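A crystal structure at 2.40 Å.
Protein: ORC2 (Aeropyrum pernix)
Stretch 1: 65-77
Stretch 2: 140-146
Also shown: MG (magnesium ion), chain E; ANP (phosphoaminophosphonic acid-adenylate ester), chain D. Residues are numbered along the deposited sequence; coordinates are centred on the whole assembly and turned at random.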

# COMPACT_ATOMS: atom_id res chain seq x y z
N LYS A 65 -1.24 4.08 2.81
CA LYS A 65 -2.24 3.04 3.04
C LYS A 65 -2.38 2.66 4.52
O LYS A 65 -3.48 2.76 5.12
CB LYS A 65 -1.93 1.79 2.21
CG LYS A 65 -2.15 1.98 0.72
CD LYS A 65 -1.86 0.72 -0.09
CE LYS A 65 -0.45 0.16 0.07
NZ LYS A 65 0.61 0.85 -0.77
N THR A 66 -1.26 2.25 5.11
CA THR A 66 -1.24 1.84 6.51
C THR A 66 -1.54 2.99 7.45
O THR A 66 -2.36 2.86 8.34
CB THR A 66 0.11 1.14 6.83
OG1 THR A 66 0.23 -0.01 5.98
CG2 THR A 66 0.10 0.54 8.21
N THR A 67 -0.86 4.11 7.25
CA THR A 67 -1.06 5.33 8.04
C THR A 67 -2.49 5.84 8.02
O THR A 67 -3.02 6.17 9.04
CB THR A 67 -0.11 6.44 7.53
OG1 THR A 67 1.23 6.04 7.82
CG2 THR A 67 -0.31 7.76 8.35
N LEU A 68 -3.10 5.94 6.85
CA LEU A 68 -4.50 6.34 6.76
C LEU A 68 -5.39 5.40 7.55
O LEU A 68 -6.29 5.84 8.25
CB LEU A 68 -4.99 6.34 5.31
CG LEU A 68 -6.44 6.83 5.09
CD1 LEU A 68 -6.69 8.22 5.74
CD2 LEU A 68 -6.83 6.81 3.58
N ALA A 69 -5.15 4.09 7.43
CA ALA A 69 -6.04 3.14 8.06
C ALA A 69 -5.91 3.27 9.58
O ALA A 69 -6.92 3.30 10.28
CB ALA A 69 -5.72 1.69 7.59
N LYS A 70 -4.68 3.38 10.09
CA LYS A 70 -4.52 3.44 11.53
C LYS A 70 -4.97 4.77 12.06
O LYS A 70 -5.59 4.82 13.10
CB LYS A 70 -3.10 3.19 11.98
CG LYS A 70 -2.65 1.80 11.85
CD LYS A 70 -1.16 1.77 12.13
CE LYS A 70 -0.75 0.40 12.62
NZ LYS A 70 0.72 0.30 12.49
N PHE A 71 -4.68 5.84 11.34
CA PHE A 71 -5.14 7.13 11.81
C PHE A 71 -6.67 7.17 11.91
O PHE A 71 -7.19 7.71 12.86
CB PHE A 71 -4.61 8.27 10.94
CG PHE A 71 -5.04 9.63 11.40
CD1 PHE A 71 -4.31 10.32 12.35
CD2 PHE A 71 -6.16 10.27 10.83
CE1 PHE A 71 -4.71 11.60 12.78
CE2 PHE A 71 -6.55 11.56 11.21
CZ PHE A 71 -5.84 12.22 12.22
N THR A 72 -7.36 6.59 10.91
CA THR A 72 -8.81 6.63 10.82
C THR A 72 -9.49 5.94 12.01
O THR A 72 -10.45 6.45 12.62
CB THR A 72 -9.22 5.92 9.53
OG1 THR A 72 -8.87 6.76 8.44
CG2 THR A 72 -10.71 5.80 9.44
N VAL A 73 -8.96 4.76 12.32
CA VAL A 73 -9.47 3.95 13.39
C VAL A 73 -9.25 4.70 14.71
O VAL A 73 -10.13 4.74 15.60
CB VAL A 73 -8.81 2.56 13.37
CG1 VAL A 73 -9.10 1.80 14.65
CG2 VAL A 73 -9.31 1.77 12.11
N LYS A 74 -8.09 5.34 14.81
CA LYS A 74 -7.79 6.18 15.95
C LYS A 74 -8.86 7.27 16.11
O LYS A 74 -9.42 7.42 17.20
CB LYS A 74 -6.37 6.76 15.87
CG LYS A 74 -5.89 7.48 17.12
CD LYS A 74 -4.44 8.01 16.94
CE LYS A 74 -4.35 9.37 16.17
NZ LYS A 74 -2.99 9.70 15.58
N ARG A 75 -9.18 7.96 15.02
CA ARG A 75 -10.28 8.95 15.04
C ARG A 75 -11.65 8.39 15.39
O ARG A 75 -12.38 9.00 16.14
CB ARG A 75 -10.33 9.75 13.72
CG ARG A 75 -9.08 10.65 13.58
CD ARG A 75 -9.08 11.83 14.54
NE ARG A 75 -10.23 12.68 14.25
CZ ARG A 75 -11.36 12.84 14.96
NH1 ARG A 75 -11.58 12.26 16.15
NH2 ARG A 75 -12.29 13.66 14.44
N VAL A 76 -12.02 7.24 14.82
CA VAL A 76 -13.29 6.62 15.19
C VAL A 76 -13.34 6.45 16.74
O VAL A 76 -14.29 6.88 17.42
CB VAL A 76 -13.48 5.30 14.44
CG1 VAL A 76 -14.70 4.55 14.95
CG2 VAL A 76 -13.62 5.57 12.95
N SER A 77 -12.28 5.89 17.29
CA SER A 77 -12.14 5.71 18.73
C SER A 77 -12.25 7.02 19.54
O SER A 77 -13.01 7.05 20.53
CB SER A 77 -10.82 5.01 19.03
OG SER A 77 -10.90 4.27 20.23
N LEU A 140 -15.37 -3.23 18.23
CA LEU A 140 -14.04 -3.59 17.75
C LEU A 140 -13.94 -3.24 16.28
O LEU A 140 -14.69 -3.73 15.46
CB LEU A 140 -13.76 -5.08 17.97
CG LEU A 140 -12.47 -5.74 17.46
CD1 LEU A 140 -11.21 -5.36 18.30
CD2 LEU A 140 -12.63 -7.25 17.37
N LEU A 141 -13.01 -2.37 15.95
CA LEU A 141 -12.74 -2.04 14.57
C LEU A 141 -11.38 -2.68 14.19
O LEU A 141 -10.33 -2.40 14.80
CB LEU A 141 -12.81 -0.54 14.39
CG LEU A 141 -12.62 0.15 13.04
CD1 LEU A 141 -13.16 -0.69 11.90
CD2 LEU A 141 -13.29 1.47 13.08
N VAL A 142 -11.46 -3.61 13.24
CA VAL A 142 -10.34 -4.42 12.83
C VAL A 142 -9.71 -3.91 11.52
O VAL A 142 -10.39 -3.84 10.49
CB VAL A 142 -10.77 -5.92 12.66
CG1 VAL A 142 -9.53 -6.81 12.36
CG2 VAL A 142 -11.52 -6.43 13.91
N ILE A 143 -8.44 -3.55 11.54
CA ILE A 143 -7.71 -3.31 10.28
C ILE A 143 -7.06 -4.63 9.83
O ILE A 143 -6.26 -5.19 10.58
CB ILE A 143 -6.58 -2.24 10.42
CG1 ILE A 143 -7.11 -0.93 11.03
CG2 ILE A 143 -5.84 -2.03 9.06
CD1 ILE A 143 -6.03 0.07 11.43
N LEU A 144 -7.39 -5.09 8.62
CA LEU A 144 -6.65 -6.20 8.01
C LEU A 144 -5.84 -5.65 6.87
O LEU A 144 -6.36 -5.49 5.77
CB LEU A 144 -7.56 -7.32 7.49
CG LEU A 144 -8.56 -8.00 8.44
CD1 LEU A 144 -9.56 -8.89 7.70
CD2 LEU A 144 -7.79 -8.77 9.51
N ASP A 145 -4.56 -5.40 7.16
CA ASP A 145 -3.54 -4.93 6.23
C ASP A 145 -2.97 -6.02 5.32
O ASP A 145 -2.97 -7.20 5.67
CB ASP A 145 -2.39 -4.30 7.00
CG ASP A 145 -1.78 -3.10 6.29
OD1 ASP A 145 -1.98 -2.91 5.06
OD2 ASP A 145 -1.06 -2.29 6.90
N GLU A 146 -2.46 -5.60 4.16
CA GLU A 146 -1.96 -6.53 3.16
C GLU A 146 -3.03 -7.58 2.91
O GLU A 146 -2.72 -8.77 2.85
CB GLU A 146 -0.65 -7.22 3.59
CG GLU A 146 0.53 -6.31 3.95
CD GLU A 146 1.13 -5.58 2.75
OE1 GLU A 146 2.03 -4.73 2.95
OE2 GLU A 146 0.74 -5.83 1.61
MG MG E . 1.59 -0.51 4.23
PG ANP D . 3.81 0.16 1.42
O1G ANP D . 5.30 -0.31 1.64
O2G ANP D . 2.86 -0.78 2.30
O3G ANP D . 3.36 0.15 -0.10
PB ANP D . 2.19 2.41 2.56
O1B ANP D . 1.33 1.51 3.53
O2B ANP D . 1.34 2.74 1.29
N3B ANP D . 3.70 1.72 2.14
PA ANP D . 2.73 4.11 4.81
O1A ANP D . 1.31 4.41 5.50
O2A ANP D . 3.45 2.94 5.60
O3A ANP D . 2.59 3.84 3.23
O5' ANP D . 3.60 5.47 4.76
C5' ANP D . 4.98 5.68 4.43
C4' ANP D . 5.50 6.75 5.40
O4' ANP D . 4.92 8.03 5.09
C3' ANP D . 5.08 6.49 6.84
O3' ANP D . 6.10 6.97 7.68
C2' ANP D . 3.84 7.35 7.06
O2' ANP D . 3.55 7.71 8.41
C1' ANP D . 4.17 8.55 6.19
N9 ANP D . 2.95 9.10 5.60
C8 ANP D . 2.29 8.59 4.50
N7 ANP D . 1.19 9.32 4.19
C5 ANP D . 1.13 10.35 5.05
C6 ANP D . 0.28 11.54 5.38
N6 ANP D . -0.83 11.86 4.66
N1 ANP D . 0.61 12.32 6.44
C2 ANP D . 1.67 12.09 7.20
N3 ANP D . 2.51 11.04 7.03
C4 ANP D . 2.26 10.15 5.94
O HOH W 1 -0.05 -1.67 3.46
O HOH W 2 3.04 0.33 5.65

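A helix packs antiparallel against a strand through a small apolar seam that ends, at the nucleotide, in one hydrogen bond between Thr-66 and Asp-145 beside a magnesium ion. The axes of helix 65-77 and strand 140-145 run at 179° and approach to 9.5 Å, so the two elements stay in register along the contact: the CA atoms of Thr-66 and Asp-145 lie 7.2 Å apart, those of Ala-69 and Ile-143 7.0 Å, and those of Val-73 and Leu-141 6.9 Å. These nearly equal spacings show a helix lying flat along the strand, and the contact buries 358 Å² in all.

On the strand, alternation selects the residues that take part. Leu-141, Ile-143 and Asp-145 direct their CA-to-CB bonds toward the helix, whereas Val-142 points away and makes no contact with it. On the helix, Ala-69, Val-73 and Val-76 follow one another at steps of four and three, which keeps them on one face; Phe-71 points away from the strand.

Ile-143, the residue with the most area covered, sits at the middle of the seam. Its CG1 lies 3.6 Å from Val-73 CG2, and its CG2 is 4.0 Å from Ala-69 CB. The chi1 m, chi2 t rotamer carries CD1 toward the helix backbone, 3.5 Å from Ala-69 O and 3.7 Å from Lys-70 CA. Ala-69 O also accepts the backbone hydrogen bond from Val-73 N, at 3.2 Å, so the methyl packs beside an oxygen already engaged in the helix. The aliphatic part of Lys-70 adds to this packing, with CG 3.8 Å from Ile-143 CD1. Val-73 bridges two strand residues, since the same CG2 that meets Ile-143 lies 3.8 Å from Leu-141 CG. One helical turn on, Val-76 CG1 reaches Leu-141 CD2 at 3.9 Å.

At the polar end the contact is a hydrogen bond rather than apolar packing. Thr-66 OG1 donates a hydrogen bond to Asp-145 OD2 at 2.8 Å, although the CA-to-CB bond of Thr-66 runs sideways to the strand. The same OG1 binds the magnesium ion at 2.3 Å, and coordination and donation use different parts of the hydroxyl: a lone pair faces the metal while the proton goes to the carboxylate. Asp-145 also reaches the ion indirectly, for its OD1 accepts a hydrogen bond of 2.8 Å from water 1, whose oxygen lies 2.1 Å from MG. Glu-146 N donates to Asp-145 OD1 at 2.9 Å, which further fixes the carboxylate.

ANP supplies two of the five ligands of the ion. Its O1B and O2G bind MG at 2.1 and 2.3 Å, and water 2 is 2.2 Å from the ion. The first turn of the helix holds the phosphates: Thr-66 N donates to ANP O1B at 3.1 Å, Thr-67 N to ANP O1A at 2.8 Å, and Lys-65 NZ to both ANP O2B and ANP O3G at 2.9 Å. Thr-66 thus joins strand, metal and nucleotide.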